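Local coordinates for protein PrgA (Enterococcus faecalis, PDB 6Z9K) that provides surface exclusion against unwanted conjugation as a cell-wall-anchored protein reaching far outside the cell, of which this chain holds the CAP domain, at residues V98-I103 / Q227-E232; S94-S99 / T195-S200; I103-D108 / N132-Y137. All blocks are in the same frame, centred on the assembly; numbering follows the deposited sequence. Where two conformers were deposited one is given.

How the contacts relate
From the N terminus, residues 94-99 come first and run through strand 97-98 straight into helix 100-112. Contact 3 closes the shortest loop: helix 100-112 meets the turn after helix 122-132. Contact 2 closes a longer one, pairing 94-99 with 195-200 on strand 196-202. Contact 1 reaches furthest, to 227-232 near the end of the domain. The loop of contact 3 lies within the spans of both others. Contacts 1 and 2 share Val98 and Ser99, and Tyr228 OH reaches Thr195 OG1 between them. Together they tie strand 97-98 to the three-stranded sheet and to the last strand, 232-233, and helix 100-112 to the turn after helix 122-132 and to residues 227-229.

Contact 1 (V98-I103 / Q227-E232); sequences VSDQSI and QYQNGE
Gln101 and Gln229 face each other and exchange hydrogen bonds through their side-chain oxygens. Gln101 N donates to Gln229 OE1 at 2.9 Å, nearly along the C=O axis. In return Gln229 N donates to Gln101 OE1 at 3.0 Å, from above the carbonyl plane. The other end of the Gln101 amide is also used: NE2 gives a short and bent bond of 2.6 Å to Gln227 O, in the carbonyl plane and on a lone pair. The Gln101 amide therefore binds the backbone on both sides of Tyr228, which probably helps fix its rotation. Gln101 CG stands anti to the backbone N (chi1 175°), and with the chain beyond it extended the amide spans the gap to residues 227-229. Gln229 NE2 donates to Asp100 OD2 at 3.1 Å, on the anti side of the carboxylate. The second oxygen, Asp100 OD1, forms a salt bridge with Lys74.

Val98 and Glu232 form an antiparallel hydrogen-bonded pair, part of the small sheet of strands 97-98 and 232-233. Val98 N to Glu232 O and Glu232 N to Val98 O both measure 3.0 Å. Between this pair and the glutamines, Gly231 lies against Ser99. Its positive phi favours glycine, and CA comes 3.5 Å from Val98 O in a CA-H...O contact.

Ser99 is the N-cap of helix 100-112. It forms a capping box with Ser102: Ser102 N donates to Ser99 OG at 2.9 Å, while Ser99 N donates to Ser102 OG. A water links Ser99 OG to Gln229 O. Further out, Ser102 OG bonds to Leu197 O, and Tyr228 OH bonds to Thr195 OG1.

Contact 2 (S94-S99 / T195-S200); sequences SQLSVS and TALGVS
Thr195 O takes a hydrogen bond from Ser97 N at 2.8 Å, from above the carbonyl plane and 45° out of it. In one of the two conformers of Ser97, OG also donates to Thr195 O at 2.8 Å, closer to that plane. There chi1 is 65°, which puts OG between the backbone N and the carbonyl carbon, and both donors of Ser97 converge on the one oxygen. This second bond is less certain. A water also donates to Thr195 O and bridges it to Gln95 O.

Two residues after Thr195, Leu197 N donates to Ser97 O at 2.9 Å, almost straight on to the C=O. Ala196 CA adds a CA-H...O contact of 3.3 Å to Ser97 O. These bonds make a single bridge between Ser97 and Ala196.

Around these bonds methyl groups pack on each other and on the backbone. Leu96 and Leu197 cross at a slant, with Leu96 CD1 3.9 Å from Leu197 CD1. Leu96 CD2 lies by the backbone N of Thr195 and Ala196. Val98 CG2 rests 3.8 Å from Leu197 O. Thr81 of helix 70-90 touches both Val98 and Leu197.

On its other side the 195-200 segment pairs with strand 211-217. There Thr195 and Ala196 both face Tyr217, a classic beta bulge in an outer strand of the three-stranded antiparallel sheet in this CAP domain.

Contact 3 (I103-D108 / N132-Y137); sequences IKFAWD and NGFKEY
Asp108 OD2 is gripped by two donors, Asn132 ND2 and Lys104 NZ. Asn132 ND2 donates to Asp108 OD2 at 2.8 Å, and the bond is almost straight at 176°. It uses the anti lone pair of OD2, and the oxygen lies in the plane of the Asn132 amide. Lys104 NZ reaches the same Asp108 OD2 at 3.2 Å on the syn side, in a salt bridge one helix turn long. Lys104 NZ also donates to Asn132 OD1 at 2.9 Å, from above the carbonyl plane. The three polar groups thus close a ring of bonds, and both ends of the Asn132 amide are held. The nearby ammonium would be expected to favour the charged form of Asp108. The Lys104 chain is extended as far as CE and bends only at chi4 (-63°), which brings NZ within bonding distance of Asn132 OD1 and Asp108 OD2. Its CG passes 3.6 Å from Asn132 OD1. Asn132 ND2 has a further partner in Ala128 O, one turn back in helix 122-132.

Gly133 follows with positive phi and two bonds back into the last turn of that helix, a Schellman motif. The chain then turns so that Phe134 meets helix 100-112.

Phe134 and Phe105 form an offset stack, with ring centroids 4.2 Å apart and planes at 15°. Phe105 CE2 lies over the centre of the Phe134 ring, whereas Phe134 CD1 sits toward the rim of the Phe105 ring. The closest atoms are Phe105 CD2 and Phe134 CE1, at 3.5 Å. Two tyrosines extend the aromatic cluster edge-to-face: Tyr143 packs with Phe105, and Tyr217 of strand 211-217 packs with Phe134.

Contact 1 (V98-I103 / Q227-E232)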
ATOM      1  N   VAL A  98      -0.744   1.890  11.889  1.00 17.76           N
ATOM      2  CA  VAL A  98      -2.156   1.810  11.487  1.00 17.87           C
ATOM      3  C   VAL A  98      -2.977   2.286  12.676  1.00 18.63           C
ATOM      4  O   VAL A  98      -2.737   1.854  13.796  1.00 19.95           O
ATOM      5  CB  VAL A  98      -2.503   0.386  11.071  1.00 18.08           C
ATOM      6  CG1 VAL A  98      -3.986   0.279  10.781  1.00 18.45           C
ATOM      7  CG2 VAL A  98      -1.689   0.001   9.857  1.00 17.48           C
ATOM      8  N   SER A  99      -3.921   3.179  12.428  1.00 19.07           N
ATOM      9  CA  SER A  99      -4.808   3.705  13.489  1.00 19.70           C
ATOM     10  C   SER A  99      -6.240   3.766  13.007  1.00 19.82           C
ATOM     11  O   SER A  99      -6.460   3.725  11.803  1.00 18.47           O
ATOM     12  CB  SER A  99      -4.323   5.067  13.900  1.00 20.63           C
ATOM     13  OG  SER A  99      -4.334   5.921  12.799  1.00 20.08           O
ATOM     14  N   ASP A 100      -7.194   3.924  13.911  1.00 20.88           N
ATOM     15  CA  ASP A 100      -8.589   4.238  13.502  1.00 21.75           C
ATOM     16  C   ASP A 100      -8.557   5.484  12.612  1.00 20.10           C
ATOM     17  O   ASP A 100      -9.285   5.525  11.635  1.00 19.23           O
ATOM     18  CB  ASP A 100      -9.454   4.401  14.740  1.00 24.91           C
ATOM     19  CG  ASP A 100      -9.314   3.167  15.610  1.00 31.71           C
ATOM     20  OD1 ASP A 100      -9.547   2.070  15.064  1.00 30.40           O
ATOM     21  OD2 ASP A 100      -8.817   3.302  16.754  1.00 36.32           O
ATOM     22  N   GLN A 101      -7.695   6.428  12.921  1.00 18.90           N
ATOM     23  CA  GLN A 101      -7.559   7.708  12.185  1.00 19.26           C
ATOM     24  C   GLN A 101      -7.126   7.424  10.740  1.00 17.42           C
ATOM     25  O   GLN A 101      -7.752   7.914   9.814  1.00 17.41           O
ATOM     26  CB  GLN A 101      -6.524   8.595  12.856  1.00 19.50           C
ATOM     27  CG  GLN A 101      -6.224   9.872  12.117  1.00 20.28           C
ATOM     28  CD  GLN A 101      -5.422  10.802  12.996  1.00 19.94           C
ATOM     29  OE1 GLN A 101      -4.292  10.528  13.363  1.00 20.59           O
ATOM     30  NE2 GLN A 101      -6.005  11.966  13.261  1.00 20.49           N
ATOM     31  N   SER A 102      -6.092   6.623  10.542  1.00 16.90           N
ATOM     32  CA  SER A 102      -5.557   6.367   9.176  1.00 15.64           C
ATOM     33  C   SER A 102      -6.586   5.567   8.359  1.00 15.54           C
ATOM     34  O   SER A 102      -6.770   5.822   7.145  1.00 14.96           O
ATOM     35  CB  SER A 102      -4.202   5.719   9.240  1.00 16.35           C
ATOM     36  OG  SER A 102      -4.269   4.342   9.630  1.00 16.25           O
ATOM     37  N   ILE A 103      -7.251   4.612   8.975  1.00 16.03           N
ATOM     38  CA  ILE A 103      -8.295   3.769   8.315  1.00 16.14           C
ATOM     39  C   ILE A 103      -9.466   4.659   7.901  1.00 15.49           C
ATOM     40  O   ILE A 103      -9.912   4.600   6.763  1.00 15.43           O
ATOM     41  CB  ILE A 103      -8.693   2.635   9.246  1.00 17.57           C
ATOM     42  CG1 ILE A 103      -7.505   1.695   9.430  1.00 18.67           C
ATOM     43  CG2 ILE A 103      -9.904   1.879   8.725  1.00 18.73           C
ATOM     44  CD1 ILE A 103      -7.762   0.672  10.531  1.00 19.24           C
ATOM     45  N   GLN A 227      -6.542  16.260  16.232  1.00 29.29           N
ATOM     46  CA  GLN A 227      -6.089  15.153  17.116  1.00 32.52           C
ATOM     47  C   GLN A 227      -5.441  14.055  16.238  1.00 32.60           C
ATOM     48  O   GLN A 227      -6.022  13.736  15.228  1.00 33.03           O
ATOM     49  CB  GLN A 227      -7.279  14.801  18.021  1.00 36.48           C
ATOM     50  CG  GLN A 227      -7.737  16.020  18.863  1.00 39.96           C
ATOM     51  CD  GLN A 227      -8.787  15.738  19.913  1.00 41.21           C
ATOM     52  OE1 GLN A 227      -8.712  16.214  21.046  1.00 42.71           O
ATOM     53  NE2 GLN A 227      -9.776  14.933  19.557  1.00 42.29           N
ATOM     54  N   TYR A 228      -4.189  13.736  16.538  1.00 29.55           N
ATOM     55  CA  TYR A 228      -3.368  12.644  15.986  1.00 31.31           C
ATOM     56  C   TYR A 228      -3.486  11.433  16.898  1.00 30.08           C
ATOM     57  O   TYR A 228      -3.500  11.511  18.153  1.00 30.79           O
ATOM     58  CB  TYR A 228      -1.904  13.044  15.822  1.00 28.84           C
ATOM     59  CG  TYR A 228      -1.010  12.010  15.185  1.00 29.92           C
ATOM     60  CD1 TYR A 228      -0.996  11.824  13.807  1.00 29.86           C
ATOM     61  CD2 TYR A 228      -0.239  11.112  15.929  1.00 30.18           C
ATOM     62  CE1 TYR A 228      -0.201  10.871  13.193  1.00 28.39           C
ATOM     63  CE2 TYR A 228       0.566  10.153  15.324  1.00 30.48           C
ATOM     64  CZ  TYR A 228       0.545   9.978  13.946  1.00 30.73           C
ATOM     65  OH  TYR A 228       1.342   9.053  13.323  1.00 28.83           O
ATOM     66  N   GLN A 229      -3.599  10.288  16.246  1.00 27.13           N
ATOM     67  CA  GLN A 229      -3.721   8.993  16.933  1.00 25.11           C
ATOM     68  C   GLN A 229      -2.438   8.223  16.656  1.00 23.60           C
ATOM     69  O   GLN A 229      -2.095   8.050  15.470  1.00 20.71           O
ATOM     70  CB  GLN A 229      -4.959   8.277  16.444  1.00 25.50           C
ATOM     71  CG  GLN A 229      -5.245   7.099  17.319  1.00 27.12           C
ATOM     72  CD  GLN A 229      -6.436   6.337  16.845  1.00 27.85           C
ATOM     73  OE1 GLN A 229      -6.899   6.519  15.718  1.00 25.93           O
ATOM     74  NE2 GLN A 229      -6.953   5.523  17.746  1.00 30.15           N
ATOM     75  N   ASN A 230      -1.694   7.874  17.715  1.00 23.11           N
ATOM     76  CA  ASN A 230      -0.433   7.114  17.505  1.00 23.56           C
ATOM     77  C   ASN A 230      -0.703   5.758  16.815  1.00 21.79           C
ATOM     78  O   ASN A 230       0.141   5.370  15.996  1.00 23.16           O
ATOM     79  CB  ASN A 230       0.303   6.842  18.815  1.00 24.51           C
ATOM     80  CG  ASN A 230       0.915   8.083  19.412  1.00 26.36           C
ATOM     81  OD1 ASN A 230       0.973   9.131  18.751  1.00 26.95           O
ATOM     82  ND2 ASN A 230       1.225   8.016  20.701  1.00 26.76           N
ATOM     83  N   GLY A 231      -1.792   5.067  17.164  1.00 21.21           N
ATOM     84  CA  GLY A 231      -2.092   3.724  16.653  1.00 21.66           C
ATOM     85  C   GLY A 231      -0.967   2.740  16.973  1.00 23.22           C
ATOM     86  O   GLY A 231      -0.220   2.906  17.987  1.00 23.09           O
ATOM     87  N   GLU A 232      -0.818   1.727  16.146  1.00 22.68           N
ATOM     88  CA  GLU A 232       0.177   0.671  16.432  1.00 25.04           C
ATOM     89  C   GLU A 232       1.092   0.549  15.212  1.00 23.28           C
ATOM     90  O   GLU A 232       0.570   0.374  14.096  1.00 20.61           O
ATOM     91  CB  GLU A 232      -0.531  -0.651  16.697  1.00 29.63           C
ATOM     92  CG  GLU A 232       0.440  -1.782  17.009  1.00 35.82           C
ATOM     93  CD  GLU A 232       0.395  -2.346  18.421  1.00 42.55           C
ATOM     94  OE1 GLU A 232      -0.489  -1.909  19.190  1.00 49.29           O
ATOM     95  OE2 GLU A 232       1.243  -3.234  18.760  1.00 52.50           O
TER
HETATM   96  O   HOH W   1      -1.566   6.807  13.132  1.00 24.71           O

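Contact 2 (S94-S99 / T195-S200)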
ATOM      1  N   SER A  94      11.427   5.963   8.710  1.00 20.95           N
ATOM      2  CA  SER A  94      10.451   5.902   9.803  1.00 22.13           C
ATOM      3  C   SER A  94       9.458   4.786   9.510  1.00 20.74           C
ATOM      4  O   SER A  94       9.103   4.573   8.298  1.00 21.84           O
ATOM      5  CB  SER A  94       9.762   7.263   9.960  1.00 22.78           C
ATOM      6  OG  SER A  94       9.174   7.665   8.706  1.00 23.45           O
ATOM      7  N   GLN A  95       8.983   4.131  10.549  1.00 21.75           N
ATOM      8  CA  GLN A  95       8.037   2.996  10.508  1.00 22.49           C
ATOM      9  C   GLN A  95       6.616   3.543  10.581  1.00 21.78           C
ATOM     10  O   GLN A  95       6.402   4.540  11.259  1.00 23.11           O
ATOM     11  CB  GLN A  95       8.293   2.076  11.691  1.00 25.24           C
ATOM     12  CG  GLN A  95       9.644   1.405  11.636  1.00 26.96           C
ATOM     13  CD  GLN A  95       9.727   0.563  10.402  1.00 26.51           C
ATOM     14  OE1 GLN A  95      10.211   1.037   9.371  1.00 31.71           O
ATOM     15  NE2 GLN A  95       9.210  -0.652  10.495  1.00 26.76           N
ATOM     16  N   LEU A  96       5.686   2.921   9.895  1.00 18.68           N
ATOM     17  CA  LEU A  96       4.298   3.427   9.787  1.00 18.51           C
ATOM     18  C   LEU A  96       3.408   2.703  10.777  1.00 18.10           C
ATOM     19  O   LEU A  96       3.550   1.514  10.975  1.00 19.20           O
ATOM     20  CB  LEU A  96       3.792   3.251   8.356  1.00 18.91           C
ATOM     21  CG  LEU A  96       4.753   3.736   7.267  1.00 20.54           C
ATOM     22  CD1 LEU A  96       4.326   3.301   5.896  1.00 22.98           C
ATOM     23  CD2 LEU A  96       4.917   5.236   7.270  1.00 24.55           C
ATOM     24  N   SER A  97       2.469   3.452  11.339  0.50 17.43           N
ATOM     25  CA  SER A  97       1.393   2.957  12.207  0.50 17.26           C
ATOM     26  C   SER A  97       0.162   2.710  11.355  0.50 16.87           C
ATOM     27  O   SER A  97       0.087   3.291  10.256  0.50 16.26           O
ATOM     28  CB  SER A  97       1.098   3.927  13.310  0.50 17.76           C
ATOM     29  OG  SER A  97       0.587   5.157  12.822  0.50 16.51           O
ATOM     30  N   VAL A  98      -0.744   1.890  11.889  1.00 17.76           N
ATOM     31  CA  VAL A  98      -2.156   1.810  11.487  1.00 17.87           C
ATOM     32  C   VAL A  98      -2.977   2.286  12.676  1.00 18.63           C
ATOM     33  O   VAL A  98      -2.737   1.854  13.796  1.00 19.95           O
ATOM     34  CB  VAL A  98      -2.503   0.386  11.071  1.00 18.08           C
ATOM     35  CG1 VAL A  98      -3.986   0.279  10.781  1.00 18.45           C
ATOM     36  CG2 VAL A  98      -1.689   0.001   9.857  1.00 17.48           C
ATOM     37  N   SER A  99      -3.921   3.179  12.428  1.00 19.07           N
ATOM     38  CA  SER A  99      -4.808   3.705  13.489  1.00 19.70           C
ATOM     39  C   SER A  99      -6.240   3.766  13.007  1.00 19.82           C
ATOM     40  O   SER A  99      -6.460   3.725  11.803  1.00 18.47           O
ATOM     41  CB  SER A  99      -4.323   5.067  13.900  1.00 20.63           C
ATOM     42  OG  SER A  99      -4.334   5.921  12.799  1.00 20.08           O
ATOM     43  N   THR A 195       4.431   8.509   9.095  1.00 20.89           N
ATOM     44  CA  THR A 195       4.187   7.805  10.362  1.00 23.31           C
ATOM     45  C   THR A 195       2.913   6.990  10.319  1.00 19.02           C
ATOM     46  O   THR A 195       2.693   6.277  11.301  1.00 19.50           O
ATOM     47  CB  THR A 195       4.108   8.809  11.522  1.00 24.81           C
ATOM     48  OG1 THR A 195       2.989   9.663  11.363  1.00 28.99           O
ATOM     49  CG2 THR A 195       5.412   9.562  11.638  1.00 30.54           C
ATOM     50  N   ALA A 196       2.087   7.056   9.250  1.00 17.36           N
ATOM     51  CA  ALA A 196       0.770   6.399   9.305  1.00 16.71           C
ATOM     52  C   ALA A 196       0.345   5.958   7.914  1.00 15.10           C
ATOM     53  O   ALA A 196       0.751   6.590   6.916  1.00 16.06           O
ATOM     54  CB  ALA A 196      -0.262   7.339   9.892  1.00 17.21           C
ATOM     55  N   LEU A 197      -0.385   4.865   7.857  1.00 14.66           N
ATOM     56  CA  LEU A 197      -0.907   4.334   6.576  1.00 15.42           C
ATOM     57  C   LEU A 197      -2.296   3.762   6.815  1.00 15.11           C
ATOM     58  O   LEU A 197      -2.558   3.139   7.833  1.00 15.64           O
ATOM     59  CB  LEU A 197       0.072   3.285   6.036  1.00 16.25           C
ATOM     60  CG  LEU A 197      -0.211   2.819   4.612  1.00 17.33           C
ATOM     61  CD1 LEU A 197       1.073   2.371   3.952  1.00 16.97           C
ATOM     62  CD2 LEU A 197      -1.193   1.668   4.579  1.00 18.15           C
ATOM     63  N   GLY A 198      -3.152   3.926   5.806  1.00 14.91           N
ATOM     64  CA  GLY A 198      -4.455   3.258   5.736  1.00 14.78           C
ATOM     65  C   GLY A 198      -4.650   2.762   4.312  1.00 14.52           C
ATOM     66  O   GLY A 198      -4.269   3.503   3.378  1.00 14.39           O
ATOM     67  N   VAL A 199      -5.306   1.629   4.130  1.00 15.10           N
ATOM     68  CA  VAL A 199      -5.624   1.076   2.782  1.00 16.01           C
ATOM     69  C   VAL A 199      -7.127   0.994   2.616  1.00 17.28           C
ATOM     70  O   VAL A 199      -7.796   0.423   3.464  1.00 17.89           O
ATOM     71  CB  VAL A 199      -4.976  -0.311   2.566  1.00 17.93           C
ATOM     72  CG1 VAL A 199      -5.288  -0.838   1.172  1.00 19.43           C
ATOM     73  CG2 VAL A 199      -3.474  -0.251   2.821  1.00 19.27           C
ATOM     74  N   SER A 200      -7.622   1.511   1.517  1.00 15.88           N
ATOM     75  CA  SER A 200      -9.045   1.341   1.204  1.00 15.70           C
ATOM     76  C   SER A 200      -9.196   0.850  -0.233  1.00 16.38           C
ATOM     77  O   SER A 200      -8.228   0.767  -0.996  1.00 16.10           O
ATOM     78  CB  SER A 200      -9.762   2.635   1.418  1.00 15.55           C
ATOM     79  OG  SER A 200      -9.123   3.673   0.677  1.00 15.07           O
TER
HETATM   80  O   HOH W   2       4.628   5.477  13.441  1.00 25.84           O

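Contact 3 (I103-D108 / N132-Y137)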
ATOM      1  N   ILE A 103      -7.251   4.612   8.975  1.00 16.03           N
ATOM      2  CA  ILE A 103      -8.295   3.769   8.315  1.00 16.14           C
ATOM      3  C   ILE A 103      -9.466   4.659   7.901  1.00 15.49           C
ATOM      4  O   ILE A 103      -9.912   4.600   6.763  1.00 15.43           O
ATOM      5  CB  ILE A 103      -8.693   2.635   9.246  1.00 17.57           C
ATOM      6  CG1 ILE A 103      -7.505   1.695   9.430  1.00 18.67           C
ATOM      7  CG2 ILE A 103      -9.904   1.879   8.725  1.00 18.73           C
ATOM      8  CD1 ILE A 103      -7.762   0.672  10.531  1.00 19.24           C
ATOM      9  N   LYS A 104      -9.954   5.477   8.807  1.00 16.13           N
ATOM     10  CA  LYS A 104     -11.154   6.308   8.517  1.00 17.47           C
ATOM     11  C   LYS A 104     -10.811   7.262   7.391  1.00 16.72           C
ATOM     12  O   LYS A 104     -11.665   7.467   6.512  1.00 17.03           O
ATOM     13  CB  LYS A 104     -11.644   7.083   9.749  1.00 18.94           C
ATOM     14  CG  LYS A 104     -12.876   7.951   9.497  1.00 21.56           C
ATOM     15  CD  LYS A 104     -13.324   8.643  10.737  1.00 25.89           C
ATOM     16  CE  LYS A 104     -14.421   9.657  10.513  1.00 28.62           C
ATOM     17  NZ  LYS A 104     -14.012  10.792   9.639  1.00 28.79           N
ATOM     18  N   PHE A 105      -9.633   7.858   7.412  1.00 15.60           N
ATOM     19  CA  PHE A 105      -9.235   8.824   6.380  1.00 14.77           C
ATOM     20  C   PHE A 105      -9.214   8.081   5.052  1.00 14.51           C
ATOM     21  O   PHE A 105      -9.813   8.568   4.032  1.00 14.18           O
ATOM     22  CB  PHE A 105      -7.894   9.459   6.730  1.00 15.06           C
ATOM     23  CG  PHE A 105      -7.342  10.477   5.780  1.00 14.47           C
ATOM     24  CD1 PHE A 105      -8.118  11.199   4.876  1.00 15.15           C
ATOM     25  CD2 PHE A 105      -5.990  10.762   5.872  1.00 13.72           C
ATOM     26  CE1 PHE A 105      -7.552  12.169   4.081  1.00 14.80           C
ATOM     27  CE2 PHE A 105      -5.430  11.716   5.058  1.00 14.87           C
ATOM     28  CZ  PHE A 105      -6.199  12.407   4.166  1.00 14.79           C
ATOM     29  N   ALA A 106      -8.542   6.927   5.007  1.00 13.77           N
ATOM     30  CA  ALA A 106      -8.459   6.177   3.735  1.00 13.64           C
ATOM     31  C   ALA A 106      -9.852   5.820   3.179  1.00 13.24           C
ATOM     32  O   ALA A 106     -10.103   5.959   1.949  1.00 13.36           O
ATOM     33  CB  ALA A 106      -7.659   4.910   3.923  1.00 13.01           C
ATOM     34  N   TRP A 107     -10.769   5.363   4.047  1.00 14.39           N
ATOM     35  CA  TRP A 107     -12.102   4.910   3.585  1.00 14.77           C
ATOM     36  C   TRP A 107     -12.938   6.125   3.172  1.00 14.94           C
ATOM     37  O   TRP A 107     -13.796   5.960   2.270  1.00 14.95           O
ATOM     38  CB  TRP A 107     -12.743   3.966   4.612  1.00 15.90           C
ATOM     39  CG  TRP A 107     -12.087   2.624   4.498  1.00 16.77           C
ATOM     40  CD1 TRP A 107     -11.041   2.160   5.257  1.00 16.95           C
ATOM     41  CD2 TRP A 107     -12.344   1.611   3.506  1.00 17.76           C
ATOM     42  NE1 TRP A 107     -10.675   0.905   4.837  1.00 18.66           N
ATOM     43  CE2 TRP A 107     -11.445   0.554   3.751  1.00 18.02           C
ATOM     44  CE3 TRP A 107     -13.263   1.475   2.462  1.00 19.99           C
ATOM     45  CZ2 TRP A 107     -11.454  -0.620   2.987  1.00 18.72           C
ATOM     46  CZ3 TRP A 107     -13.244   0.332   1.691  1.00 20.16           C
ATOM     47  CH2 TRP A 107     -12.367  -0.710   1.969  1.00 19.96           C
ATOM     48  N   ASP A 108     -12.740   7.289   3.794  1.00 15.33           N
ATOM     49  CA  ASP A 108     -13.399   8.522   3.319  1.00 15.69           C
ATOM     50  C   ASP A 108     -12.908   8.849   1.899  1.00 15.02           C
ATOM     51  O   ASP A 108     -13.759   9.200   1.025  1.00 14.93           O
ATOM     52  CB  ASP A 108     -13.267   9.653   4.316  1.00 15.92           C
ATOM     53  CG  ASP A 108     -14.160   9.540   5.525  1.00 18.00           C
ATOM     54  OD1 ASP A 108     -15.029   8.608   5.560  1.00 17.46           O
ATOM     55  OD2 ASP A 108     -13.961  10.358   6.436  1.00 18.27           O
ATOM     56  N   ASN A 132     -11.354  15.030   7.962  1.00 15.07           N
ATOM     57  CA  ASN A 132     -10.550  14.231   8.909  1.00 15.54           C
ATOM     58  C   ASN A 132      -9.476  15.071   9.604  1.00 15.92           C
ATOM     59  O   ASN A 132      -8.712  14.492  10.402  1.00 16.52           O
ATOM     60  CB  ASN A 132      -9.955  13.009   8.195  1.00 14.80           C
ATOM     61  CG  ASN A 132     -11.017  11.947   7.959  1.00 15.63           C
ATOM     62  OD1 ASN A 132     -11.290  11.155   8.848  1.00 17.58           O
ATOM     63  ND2 ASN A 132     -11.708  12.004   6.828  1.00 15.28           N
ATOM     64  N   GLY A 133      -9.467  16.368   9.392  1.00 15.42           N
ATOM     65  CA  GLY A 133      -8.586  17.300  10.099  1.00 16.52           C
ATOM     66  C   GLY A 133      -7.229  17.412   9.437  1.00 16.92           C
ATOM     67  O   GLY A 133      -6.312  17.978  10.087  1.00 17.86           O
ATOM     68  N   PHE A 134      -7.087  16.963   8.195  1.00 15.27           N
ATOM     69  CA  PHE A 134      -5.825  17.075   7.438  1.00 15.36           C
ATOM     70  C   PHE A 134      -5.841  18.321   6.564  1.00 16.11           C
ATOM     71  O   PHE A 134      -6.881  18.780   6.094  1.00 15.16           O
ATOM     72  CB  PHE A 134      -5.622  15.815   6.591  1.00 15.12           C
ATOM     73  CG  PHE A 134      -5.316  14.597   7.406  1.00 14.88           C
ATOM     74  CD1 PHE A 134      -6.334  13.844   7.975  1.00 14.95           C
ATOM     75  CD2 PHE A 134      -4.009  14.218   7.690  1.00 15.33           C
ATOM     76  CE1 PHE A 134      -6.093  12.734   8.741  1.00 15.25           C
ATOM     77  CE2 PHE A 134      -3.754  13.082   8.445  1.00 16.11           C
ATOM     78  CZ  PHE A 134      -4.776  12.346   8.984  1.00 16.35           C
ATOM     79  N   LYS A 135      -4.650  18.786   6.226  1.00 16.39           N
ATOM     80  CA  LYS A 135      -4.452  19.929   5.337  1.00 16.61           C
ATOM     81  C   LYS A 135      -4.918  19.587   3.929  1.00 15.30           C
ATOM     82  O   LYS A 135      -4.750  18.449   3.475  1.00 15.31           O
ATOM     83  CB  LYS A 135      -2.985  20.343   5.321  1.00 18.18           C
ATOM     84  CG  LYS A 135      -2.549  20.852   6.683  1.00 19.97           C
ATOM     85  CD  LYS A 135      -1.070  21.018   6.775  1.00 21.63           C
ATOM     86  CE  LYS A 135      -0.768  21.822   8.016  1.00 24.39           C
ATOM     87  NZ  LYS A 135       0.678  21.807   8.301  1.00 26.98           N
ATOM     88  N   GLU A 136      -5.502  20.595   3.277  1.00 16.50           N
ATOM     89  CA  GLU A 136      -5.881  20.461   1.855  1.00 15.85           C
ATOM     90  C   GLU A 136      -4.781  21.056   0.973  1.00 16.15           C
ATOM     91  O   GLU A 136      -4.163  22.091   1.330  1.00 16.85           O
ATOM     92  CB  GLU A 136      -7.172  21.199   1.573  1.00 17.21           C
ATOM     93  CG  GLU A 136      -8.363  20.642   2.292  1.00 17.21           C
ATOM     94  CD  GLU A 136      -9.633  21.346   1.839  1.00 19.96           C
ATOM     95  OE1 GLU A 136     -10.199  22.132   2.645  1.00 22.35           O
ATOM     96  OE2 GLU A 136     -10.062  21.053   0.671  1.00 22.22           O
ATOM     97  N   TYR A 137      -4.665  20.525  -0.234  1.00 16.88           N
ATOM     98  CA  TYR A 137      -3.726  21.005  -1.281  1.00 17.49           C
ATOM     99  C   TYR A 137      -4.556  21.082  -2.556  1.00 18.07           C
ATOM    100  O   TYR A 137      -4.612  20.130  -3.289  1.00 18.19           O
ATOM    101  CB  TYR A 137      -2.556  20.043  -1.389  1.00 17.46           C
ATOM    102  CG  TYR A 137      -1.820  19.879  -0.081  1.00 16.91           C
ATOM    103  CD1 TYR A 137      -2.217  18.944   0.848  1.00 16.60           C
ATOM    104  CD2 TYR A 137      -0.776  20.718   0.265  1.00 18.37           C
ATOM    105  CE1 TYR A 137      -1.600  18.810   2.082  1.00 17.25           C
ATOM    106  CE2 TYR A 137      -0.102  20.564   1.465  1.00 18.28           C
ATOM    107  CZ  TYR A 137      -0.528  19.638   2.398  1.00 17.50           C
ATOM    108  OH  TYR A 137       0.171  19.563   3.576  1.00 18.68           O
TER